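Local coordinates for aspartate aminotransferase, mitochondrial (Trypanosoma brucei brucei, PDB 4W5K), which probably transfers amino groups between L-aspartate and 2-oxoglutarate with the help of pyridoxal 5'-phosphate, working as a homodimer, at residues A[178-186]-A[342-350]; A[243-254]-A[286-297]. The protein carries 1 engineered substitution. All coordinates share one frame; numbering follows the deposited sequence.

Overall arrangement
Both contacts reach the same pyridoxal 5'-phosphate from different ends, their centres about 23 Å apart. Contact 1 (178-186 with 342-350) stands at the pyridine ring, where N181 ND2 donates to O3 of the cofactor at 2.8 Å. Contact 2 (243-254 with 286-297) backs the loop that holds the phosphate, with R253 NH2 2.8 Å from cofactor atom O2P. Both segments of contact 2 fall between the two segments of contact 1 in the sequence, and the contacts meet directly where M346 CE packs 4.1 Å from Y250 OH. T101, Y212 and S242, together with Y62 of the second subunit, also bind the cofactor.

Contact 1: residues A[178-186]-A[342-350]; sequences CAHNPTGVD and RQVGMMAYT. With PLP (pyridoxal-5'-phosphate), chain C; EDO (1,2-ethanediol), chain E.
Q343, the first residue to leave the helix that ends at R342, lays its extended side chain across the backbone of T183 and G184. Its CD comes within 3.1 Å of T183 O; NE2 donates almost straight (171°) to Y349 O of its own segment, which lies close to the amide plane, while OE1 is hydrogen-bonded to R321 of helix 300-331. V344 follows with a backbone bond, its N donating to G184 O at 2.8 Å. Its CB sits 3.5 Å from D186 OD2, the two side chains meeting at about a right angle; that carboxylate is held by the backbone N atoms of A179 and H180, one on the syn lone pair of each oxygen. G345, with no side chain, lets A179 CB approach to 4.0 Å from its CA. The side chain of M347 points at the other loop, CB 3.4 Å from P182 O and CG beside N181 OD1; the N181-P182 peptide is cis, and the buried P182 O has no hydrogen-bonding partner. With CG anti to its backbone N (chi1 -180°), N181 carries its amide past M347 to the cofactor. Finally Y349 N donates to T183 O at 3.1 Å. The methyl CG2 of T183 sits over the centre of the Y349 ring, a CH-pi contact of 4.0 Å to the centroid, and P182 CG touches CE2 of the same ring. T183 OG1 meanwhile closes an ST turn by accepting from V185 N. The loop leading from strand 172-176 to helix 189-201 is thus joined to strand 347-349, which pairs antiparallel with strand 373-375, while R373 touches P182, M347 and Y349, and Y148 of strand 141-149 meets the Y349 ring edge-to-face.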
loop_
_atom_site.group_PDB
_atom_site.type_symbol
_atom_site.label_atom_id
_atom_site.label_comp_id
_atom_site.label_asym_id
_atom_site.label_seq_id
_atom_site.Cartn_x
_atom_site.Cartn_y
_atom_site.Cartn_z
ATOM N N CYS A 178 17.565 -9.523 13.301
ATOM C CA CYS A 178 18.987 -9.166 13.144
ATOM C C CYS A 178 19.071 -7.744 12.649
ATOM O O CYS A 178 18.059 -7.169 12.209
ATOM C CB CYS A 178 19.738 -10.100 12.185
ATOM S SG CYS A 178 18.981 -10.354 10.570
ATOM N N ALA A 179 20.274 -7.182 12.718
ATOM C CA ALA A 179 20.498 -5.763 12.460
ATOM C C ALA A 179 19.450 -4.895 13.168
ATOM O O ALA A 179 18.708 -4.121 12.542
ATOM C CB ALA A 179 20.546 -5.473 10.927
ATOM N N HIS A 180 19.409 -5.028 14.492
ATOM C CA HIS A 180 18.542 -4.192 15.292
ATOM C C HIS A 180 18.636 -2.717 14.871
ATOM O O HIS A 180 19.732 -2.166 14.722
ATOM C CB HIS A 180 18.891 -4.353 16.771
ATOM C CG HIS A 180 18.030 -3.535 17.681
ATOM N ND1 HIS A 180 18.384 -2.271 18.106
ATOM C CD2 HIS A 180 16.826 -3.799 18.245
ATOM C CE1 HIS A 180 17.433 -1.792 18.893
ATOM N NE2 HIS A 180 16.478 -2.699 18.993
ATOM N N ASN A 181 17.477 -2.109 14.629
ATOM C CA ASN A 181 17.384 -0.703 14.242
ATOM C C ASN A 181 16.757 0.002 15.446
ATOM O O ASN A 181 15.604 -0.281 15.816
ATOM C CB ASN A 181 16.545 -0.574 12.943
ATOM C CG ASN A 181 16.388 0.865 12.444
ATOM O OD1 ASN A 181 16.739 1.834 13.113
ATOM N ND2 ASN A 181 15.817 0.998 11.261
ATOM N N PRO A 182 17.454 0.979 16.034
ATOM C CA PRO A 182 18.551 1.806 15.531
ATOM C C PRO A 182 19.964 1.519 16.061
ATOM O O PRO A 182 20.873 2.257 15.680
ATOM C CB PRO A 182 18.121 3.196 15.992
ATOM C CG PRO A 182 17.568 2.919 17.389
ATOM C CD PRO A 182 16.908 1.537 17.287
ATOM N N THR A 183 20.161 0.507 16.905
ATOM C CA THR A 183 21.436 0.408 17.629
ATOM C C THR A 183 22.475 -0.473 16.945
ATOM O O THR A 183 23.674 -0.293 17.168
ATOM C CB THR A 183 21.236 -0.148 19.047
ATOM O OG1 THR A 183 20.945 -1.548 18.955
ATOM C CG2 THR A 183 20.090 0.580 19.750
ATOM N N GLY A 184 22.029 -1.409 16.107
ATOM C CA GLY A 184 22.942 -2.391 15.539
ATOM C C GLY A 184 23.291 -3.516 16.517
ATOM O O GLY A 184 24.010 -4.451 16.171
ATOM N N VAL A 185 22.776 -3.442 17.747
ATOM C CA VAL A 185 23.118 -4.445 18.768
ATOM C C VAL A 185 22.264 -5.708 18.604
ATOM O O VAL A 185 21.036 -5.626 18.724
ATOM C CB VAL A 185 22.912 -3.861 20.175
ATOM C CG1 VAL A 185 23.030 -4.958 21.285
ATOM C CG2 VAL A 185 23.890 -2.714 20.389
ATOM N N ASP A 186 22.892 -6.846 18.297
ATOM C CA ASP A 186 22.184 -8.123 18.087
ATOM C C ASP A 186 22.625 -9.172 19.113
ATOM O O ASP A 186 23.817 -9.367 19.320
ATOM C CB ASP A 186 22.466 -8.742 16.719
ATOM C CG ASP A 186 21.823 -8.006 15.572
ATOM O OD1 ASP A 186 20.954 -7.154 15.841
ATOM O OD2 ASP A 186 22.206 -8.322 14.412
ATOM N N ARG A 342 31.186 -4.637 16.694
ATOM C CA ARG A 342 30.357 -5.686 17.277
ATOM C C ARG A 342 28.934 -5.562 16.754
ATOM O O ARG A 342 28.238 -6.562 16.521
ATOM C CB ARG A 342 30.349 -5.604 18.804
ATOM C CG ARG A 342 29.734 -6.825 19.451
ATOM C CD ARG A 342 29.866 -6.792 20.976
ATOM N NE ARG A 342 31.218 -6.396 21.377
ATOM C CZ ARG A 342 31.545 -5.207 21.892
ATOM N NH1 ARG A 342 30.620 -4.265 22.105
ATOM N NH2 ARG A 342 32.813 -4.962 22.212
ATOM N N GLN A 343 28.519 -4.317 16.570
ATOM C CA GLN A 343 27.190 -4.029 15.990
ATOM C C GLN A 343 27.076 -4.507 14.535
ATOM O O GLN A 343 28.069 -4.592 13.808
ATOM C CB GLN A 343 26.921 -2.528 16.085
ATOM C CG GLN A 343 26.606 -1.996 17.467
ATOM C CD GLN A 343 26.763 -0.490 17.520
ATOM O OE1 GLN A 343 26.957 0.149 16.487
ATOM N NE2 GLN A 343 26.690 0.085 18.718
ATOM N N VAL A 344 25.839 -4.790 14.108
ATOM C CA VAL A 344 25.562 -5.362 12.791
ATOM C C VAL A 344 24.557 -4.503 12.014
ATOM O O VAL A 344 23.519 -4.125 12.541
ATOM C CB VAL A 344 25.003 -6.808 12.939
ATOM C CG1 VAL A 344 24.565 -7.399 11.595
ATOM C CG2 VAL A 344 26.027 -7.705 13.638
ATOM N N GLY A 345 24.888 -4.201 10.757
ATOM C CA GLY A 345 23.935 -3.553 9.869
ATOM C C GLY A 345 24.186 -2.070 9.662
ATOM O O GLY A 345 25.215 -1.517 10.113
ATOM N N MET A 346 23.227 -1.420 9.000
ATOM C CA MET A 346 23.396 -0.038 8.553
ATOM C C MET A 346 23.354 1.003 9.650
ATOM O O MET A 346 23.840 2.105 9.456
ATOM C CB MET A 346 22.305 0.326 7.536
ATOM C CG MET A 346 22.571 -0.160 6.166
ATOM S SD MET A 346 21.374 0.626 5.070
ATOM C CE MET A 346 19.879 -0.343 5.354
ATOM N N MET A 347 22.749 0.668 10.789
ATOM C CA MET A 347 22.582 1.643 11.867
ATOM C C MET A 347 23.457 1.343 13.051
ATOM O O MET A 347 23.491 0.203 13.527
ATOM C CB MET A 347 21.131 1.682 12.351
ATOM C CG MET A 347 20.144 1.962 11.282
ATOM S SD MET A 347 20.426 3.628 10.679
ATOM C CE MET A 347 19.259 3.657 9.326
ATOM N N ALA A 348 24.167 2.362 13.532
ATOM C CA ALA A 348 25.066 2.170 14.668
ATOM C C ALA A 348 24.753 3.152 15.784
ATOM O O ALA A 348 24.680 4.351 15.541
ATOM C CB ALA A 348 26.534 2.329 14.217
ATOM N N TYR A 349 24.577 2.664 17.011
ATOM C CA TYR A 349 24.548 3.598 18.130
ATOM C C TYR A 349 26.016 3.859 18.494
ATOM O O TYR A 349 26.697 2.988 19.019
ATOM C CB TYR A 349 23.738 3.058 19.320
ATOM C CG TYR A 349 22.382 3.757 19.511
ATOM C CD1 TYR A 349 21.899 4.051 20.786
ATOM C CD2 TYR A 349 21.596 4.118 18.415
ATOM C CE1 TYR A 349 20.657 4.682 20.975
ATOM C CE2 TYR A 349 20.369 4.759 18.591
ATOM C CZ TYR A 349 19.911 5.041 19.872
ATOM O OH TYR A 349 18.681 5.667 20.034
ATOM N N THR A 350 26.462 5.079 18.218
ATOM C CA THR A 350 27.869 5.436 18.357
ATOM C C THR A 350 28.289 5.684 19.804
ATOM O O THR A 350 29.452 5.533 20.135
ATOM C CB THR A 350 28.214 6.705 17.553
ATOM O OG1 THR A 350 27.490 7.832 18.079
ATOM C CG2 THR A 350 27.888 6.530 16.053
HETATM N N1 PLP C . 11.240 -2.654 10.696
HETATM C C2 PLP C . 12.550 -2.257 10.812
HETATM C C2A PLP C . 13.332 -2.734 11.993
HETATM C C3 PLP C . 13.130 -1.430 9.849
HETATM O O3 PLP C . 14.427 -1.006 9.954
HETATM C C4 PLP C . 12.378 -1.009 8.761
HETATM C C4A PLP C . 13.090 -0.316 7.632
HETATM O O4A PLP C . 13.406 0.869 7.769
HETATM C C5 PLP C . 11.049 -1.413 8.640
HETATM C C6 PLP C . 10.490 -2.252 9.606
HETATM C C5A PLP C . 10.194 -0.942 7.473
HETATM O O4P PLP C . 10.522 -1.638 6.303
HETATM P P PLP C . 9.715 -1.458 4.984
HETATM O O1P PLP C . 10.313 -0.370 4.144
HETATM O O2P PLP C . 8.274 -1.147 5.304
HETATM O O3P PLP C . 9.832 -2.793 4.285
HETATM C C1 EDO E . 32.061 6.589 22.678
HETATM O O1 EDO E . 31.031 5.620 22.468
HETATM C C2 EDO E . 33.387 5.849 22.788
HETATM O O2 EDO E . 33.269 4.828 23.798
HETATM O O HOH W 1 25.824 -7.162 17.916
#

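Contact 2: residues A[243-254]-A[286-297]; sequences FSANFGLYGHRC and PLYGAWVVSSIL. Engineered in segment 243-254: A245 (natural residue Lys). With PLP (pyridoxal-5'-phosphate), chain C.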
loop_
_atom_site.group_PDB
_atom_site.type_symbol
_atom_site.label_atom_id
_atom_site.label_comp_id
_atom_site.label_asym_id
_atom_site.label_seq_id
_atom_site.Cartn_x
_atom_site.Cartn_y
_atom_site.Cartn_z
ATOM N N PHE A 243 11.377 -6.846 2.048
ATOM C CA PHE A 243 12.279 -7.002 0.920
ATOM C C PHE A 243 12.899 -5.691 0.487
ATOM O O PHE A 243 13.579 -5.624 -0.552
ATOM C CB PHE A 243 11.528 -7.692 -0.233
ATOM C CG PHE A 243 11.131 -9.090 0.113
ATOM C CD1 PHE A 243 12.105 -10.054 0.338
ATOM C CD2 PHE A 243 9.806 -9.428 0.321
ATOM C CE1 PHE A 243 11.750 -11.351 0.713
ATOM C CE2 PHE A 243 9.445 -10.731 0.677
ATOM C CZ PHE A 243 10.413 -11.689 0.873
ATOM N N SER A 244 12.728 -4.659 1.307
ATOM C CA SER A 244 13.228 -3.332 0.956
ATOM C C SER A 244 14.737 -3.263 0.907
ATOM O O SER A 244 15.314 -2.868 -0.104
ATOM C CB SER A 244 12.691 -2.286 1.942
ATOM O OG SER A 244 11.277 -2.151 1.800
ATOM N N ALA A 245 15.399 -3.650 1.999
ATOM C CA ALA A 245 16.859 -3.560 1.977
ATOM C C ALA A 245 17.519 -4.716 1.208
ATOM O O ALA A 245 18.493 -4.496 0.461
ATOM C CB ALA A 245 17.391 -3.493 3.404
ATOM N N ASN A 246 17.059 -5.950 1.416
ATOM C CA ASN A 246 17.821 -7.067 0.863
ATOM C C ASN A 246 17.651 -7.241 -0.645
ATOM O O ASN A 246 18.482 -7.889 -1.291
ATOM C CB ASN A 246 17.547 -8.403 1.625
ATOM C CG ASN A 246 16.108 -8.845 1.612
ATOM O OD1 ASN A 246 15.261 -8.253 0.964
ATOM N ND2 ASN A 246 15.832 -9.923 2.356
ATOM N N PHE A 247 16.619 -6.619 -1.222
ATOM C CA PHE A 247 16.545 -6.540 -2.697
ATOM C C PHE A 247 16.700 -5.119 -3.227
ATOM O O PHE A 247 16.640 -4.887 -4.447
ATOM C CB PHE A 247 15.224 -7.127 -3.193
ATOM C CG PHE A 247 15.176 -8.636 -3.198
ATOM C CD1 PHE A 247 14.712 -9.331 -2.077
ATOM C CD2 PHE A 247 15.553 -9.347 -4.338
ATOM C CE1 PHE A 247 14.644 -10.726 -2.072
ATOM C CE2 PHE A 247 15.499 -10.744 -4.360
ATOM C CZ PHE A 247 15.033 -11.437 -3.213
ATOM N N GLY A 248 16.911 -4.160 -2.328
ATOM C CA GLY A 248 17.016 -2.767 -2.734
ATOM C C GLY A 248 15.693 -2.237 -3.319
ATOM O O GLY A 248 15.702 -1.344 -4.166
ATOM N N LEU A 249 14.583 -2.799 -2.857
ATOM C CA LEU A 249 13.255 -2.489 -3.436
ATOM C C LEU A 249 12.449 -1.493 -2.624
ATOM O O LEU A 249 11.233 -1.360 -2.857
ATOM C CB LEU A 249 12.420 -3.767 -3.596
ATOM C CG LEU A 249 12.834 -4.708 -4.728
ATOM C CD1 LEU A 249 12.099 -6.033 -4.580
ATOM C CD2 LEU A 249 12.566 -4.085 -6.100
ATOM N N TYR A 250 13.118 -0.781 -1.716
ATOM C CA TYR A 250 12.509 0.176 -0.783
ATOM C C TYR A 250 11.180 0.802 -1.226
ATOM O O TYR A 250 10.106 0.495 -0.664
ATOM C CB TYR A 250 13.514 1.306 -0.498
ATOM C CG TYR A 250 14.872 0.837 0.008
ATOM C CD1 TYR A 250 15.071 0.568 1.366
ATOM C CD2 TYR A 250 15.964 0.714 -0.853
ATOM C CE1 TYR A 250 16.317 0.150 1.840
ATOM C CE2 TYR A 250 17.221 0.309 -0.371
ATOM C CZ TYR A 250 17.376 0.026 0.963
ATOM O OH TYR A 250 18.601 -0.365 1.441
ATOM N N GLY A 251 11.246 1.651 -2.245
ATOM C CA GLY A 251 10.069 2.412 -2.647
ATOM C C GLY A 251 9.010 1.623 -3.390
ATOM O O GLY A 251 7.916 2.139 -3.649
ATOM N N HIS A 252 9.292 0.376 -3.734
ATOM C CA HIS A 252 8.260 -0.408 -4.413
ATOM C C HIS A 252 7.297 -1.126 -3.436
ATOM O O HIS A 252 6.268 -1.674 -3.869
ATOM C CB HIS A 252 8.924 -1.382 -5.384
ATOM C CG HIS A 252 9.461 -0.711 -6.609
ATOM N ND1 HIS A 252 8.657 0.007 -7.470
ATOM C CD2 HIS A 252 10.717 -0.631 -7.117
ATOM C CE1 HIS A 252 9.388 0.479 -8.467
ATOM N NE2 HIS A 252 10.646 0.103 -8.274
ATOM N N ARG A 253 7.642 -1.070 -2.153
ATOM C CA ARG A 253 6.808 -1.495 -1.018
ATOM C C ARG A 253 6.466 -2.975 -1.068
ATOM O O ARG A 253 5.292 -3.356 -1.246
ATOM C CB ARG A 253 5.519 -0.662 -0.959
ATOM C CG ARG A 253 5.713 0.862 -1.084
ATOM C CD ARG A 253 6.840 1.399 -0.155
ATOM N NE ARG A 253 6.514 1.221 1.265
ATOM C CZ ARG A 253 7.261 0.542 2.132
ATOM N NH1 ARG A 253 8.396 -0.048 1.752
ATOM N NH2 ARG A 253 6.863 0.431 3.405
ATOM N N CYS A 254 7.491 -3.797 -0.852
ATOM C CA CYS A 254 7.377 -5.227 -1.019
ATOM C C CYS A 254 7.763 -5.925 0.278
ATOM O O CYS A 254 8.885 -5.745 0.767
ATOM C CB CYS A 254 8.287 -5.698 -2.155
ATOM S SG CYS A 254 8.173 -7.437 -2.531
ATOM N N PRO A 286 0.841 -3.900 -4.473
ATOM C CA PRO A 286 1.520 -3.503 -5.710
ATOM C C PRO A 286 2.334 -4.642 -6.308
ATOM O O PRO A 286 3.081 -5.370 -5.616
ATOM C CB PRO A 286 2.403 -2.335 -5.272
ATOM C CG PRO A 286 2.605 -2.517 -3.769
ATOM C CD PRO A 286 1.323 -3.171 -3.289
ATOM N N LEU A 287 2.184 -4.779 -7.616
ATOM C CA LEU A 287 2.794 -5.851 -8.395
ATOM C C LEU A 287 4.313 -5.884 -8.461
ATOM O O LEU A 287 4.894 -6.977 -8.468
ATOM C CB LEU A 287 2.311 -5.761 -9.839
ATOM C CG LEU A 287 0.825 -6.009 -10.099
ATOM C CD1 LEU A 287 0.497 -5.466 -11.462
ATOM C CD2 LEU A 287 0.502 -7.505 -10.013
ATOM N N TYR A 288 4.947 -4.716 -8.590
ATOM C CA TYR A 288 6.325 -4.652 -9.124
ATOM C C TYR A 288 7.323 -5.435 -8.277
ATOM O O TYR A 288 8.076 -6.270 -8.792
ATOM C CB TYR A 288 6.780 -3.197 -9.244
ATOM C CG TYR A 288 8.138 -3.033 -9.901
ATOM C CD1 TYR A 288 9.289 -2.994 -9.138
ATOM C CD2 TYR A 288 8.256 -2.911 -11.273
ATOM C CE1 TYR A 288 10.521 -2.831 -9.713
ATOM C CE2 TYR A 288 9.485 -2.750 -11.861
ATOM C CZ TYR A 288 10.615 -2.718 -11.069
ATOM O OH TYR A 288 11.873 -2.555 -11.611
ATOM N N GLY A 289 7.305 -5.165 -6.970
ATOM C CA GLY A 289 8.235 -5.829 -6.060
ATOM C C GLY A 289 8.038 -7.338 -6.079
ATOM O O GLY A 289 9.004 -8.101 -6.128
ATOM N N ALA A 290 6.780 -7.765 -6.057
ATOM C CA ALA A 290 6.445 -9.185 -6.036
ATOM C C ALA A 290 6.899 -9.899 -7.300
ATOM O O ALA A 290 7.386 -11.024 -7.235
ATOM C CB ALA A 290 4.918 -9.372 -5.820
ATOM N N TRP A 291 6.763 -9.241 -8.450
ATOM C CA TRP A 291 7.270 -9.779 -9.698
ATOM C C TRP A 291 8.768 -10.048 -9.629
ATOM O O TRP A 291 9.255 -11.115 -10.004
ATOM C CB TRP A 291 7.031 -8.798 -10.838
ATOM C CG TRP A 291 5.667 -8.784 -11.424
ATOM C CD1 TRP A 291 4.712 -9.763 -11.360
ATOM C CD2 TRP A 291 5.118 -7.717 -12.199
ATOM N NE1 TRP A 291 3.588 -9.357 -12.082
ATOM C CE2 TRP A 291 3.824 -8.106 -12.598
ATOM C CE3 TRP A 291 5.605 -6.466 -12.600
ATOM C CZ2 TRP A 291 2.995 -7.276 -13.372
ATOM C CZ3 TRP A 291 4.788 -5.648 -13.375
ATOM C CH2 TRP A 291 3.500 -6.059 -13.750
ATOM N N VAL A 292 9.480 -9.048 -9.132
ATOM C CA VAL A 292 10.945 -9.075 -9.081
ATOM C C VAL A 292 11.444 -10.171 -8.139
ATOM O O VAL A 292 12.323 -10.958 -8.506
ATOM C CB VAL A 292 11.505 -7.721 -8.624
ATOM C CG1 VAL A 292 13.009 -7.855 -8.230
ATOM C CG2 VAL A 292 11.327 -6.685 -9.716
ATOM N N VAL A 293 10.858 -10.232 -6.941
ATOM C CA VAL A 293 11.335 -11.189 -5.937
ATOM C C VAL A 293 10.979 -12.606 -6.398
ATOM O O VAL A 293 11.809 -13.510 -6.333
ATOM C CB VAL A 293 10.767 -10.863 -4.559
ATOM C CG1 VAL A 293 11.033 -11.994 -3.559
ATOM C CG2 VAL A 293 11.409 -9.569 -4.032
ATOM N N SER A 294 9.769 -12.785 -6.929
ATOM C CA SER A 294 9.355 -14.111 -7.385
ATOM C C SER A 294 10.235 -14.612 -8.543
ATOM O O SER A 294 10.634 -15.791 -8.589
ATOM C CB SER A 294 7.868 -14.085 -7.777
ATOM O OG SER A 294 7.465 -15.335 -8.309
ATOM N N SER A 295 10.556 -13.704 -9.461
ATOM C CA SER A 295 11.388 -14.010 -10.610
ATOM C C SER A 295 12.789 -14.429 -10.177
ATOM O O SER A 295 13.356 -15.389 -10.692
ATOM C CB SER A 295 11.464 -12.800 -11.529
ATOM O OG SER A 295 12.418 -12.996 -12.559
ATOM N N ILE A 296 13.338 -13.692 -9.225
ATOM C CA ILE A 296 14.697 -13.981 -8.785
ATOM C C ILE A 296 14.745 -15.301 -8.038
ATOM O O ILE A 296 15.594 -16.133 -8.322
ATOM C CB ILE A 296 15.262 -12.856 -7.912
ATOM C CG1 ILE A 296 15.552 -11.623 -8.777
ATOM C CG2 ILE A 296 16.529 -13.321 -7.206
ATOM C CD1 ILE A 296 15.835 -10.327 -7.984
ATOM N N LEU A 297 13.814 -15.518 -7.114
ATOM C CA LEU A 297 13.899 -16.685 -6.236
ATOM C C LEU A 297 13.552 -17.985 -6.962
ATOM O O LEU A 297 13.973 -19.064 -6.543
ATOM C CB LEU A 297 13.002 -16.502 -5.016
ATOM C CG LEU A 297 13.503 -15.434 -4.039
ATOM C CD1 LEU A 297 12.487 -15.230 -2.905
ATOM C CD2 LEU A 297 14.934 -15.770 -3.510
HETATM N N1 PLP C . 11.240 -2.654 10.696
HETATM C C2 PLP C . 12.550 -2.257 10.812
HETATM C C2A PLP C . 13.332 -2.734 11.993
HETATM C C3 PLP C . 13.130 -1.430 9.849
HETATM O O3 PLP C . 14.427 -1.006 9.954
HETATM C C4 PLP C . 12.378 -1.009 8.761
HETATM C C4A PLP C . 13.090 -0.316 7.632
HETATM O O4A PLP C . 13.406 0.869 7.769
HETATM C C5 PLP C . 11.049 -1.413 8.640
HETATM C C6 PLP C . 10.490 -2.252 9.606
HETATM C C5A PLP C . 10.194 -0.942 7.473
HETATM O O4P PLP C . 10.522 -1.638 6.303
HETATM P P PLP C . 9.715 -1.458 4.984
HETATM O O1P PLP C . 10.313 -0.370 4.144
HETATM O O2P PLP C . 8.274 -1.147 5.304
HETATM O O3P PLP C . 9.832 -2.793 4.285
HETATM O O HOH W 2 12.202 0.276 -10.717
HETATM O O HOH W 3 5.679 -4.445 -4.707
#
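V293 presses its CG2 methyl over the centre of the F247 ring, 3.8 Å from the centroid and only 9° off the normal, a CH-pi contact. The same methyl reaches L249 CD1 at 3.6 Å, and V293 CG1 lies over a face of the F243 ring. I296 runs past F247 in the opposite direction, bringing CD1 to within 3.7 Å of F247 CE2 at the ring's rim. Further along, the rings of H252 and Y288 overlap obliquely, centroids 4.0 Å apart and planes at 31°, with Y288 CD1 over the centre of the imidazole. Y288 reaches it because its CG is anti to the backbone N (chi1 -175°); a water bridges H252 NE2 and Y288 OH. Between these two patches C254 SG lies 3.6 Å from G289 C, where G289 brings no side chain and its CA comes 5.1 Å from C254 CA. A second water accepts weakly from G289 N and donates to H252 O and P286 O. Helix 287-297 thus backs the cofactor loop, in which the engineered A245 replaces a lysine. R253 of the same loop grips the phosphate through NH1 and NH2, the latter nearly straight, in the phosphate-binding site of a pyridoxal-phosphate-dependent aminotransferase.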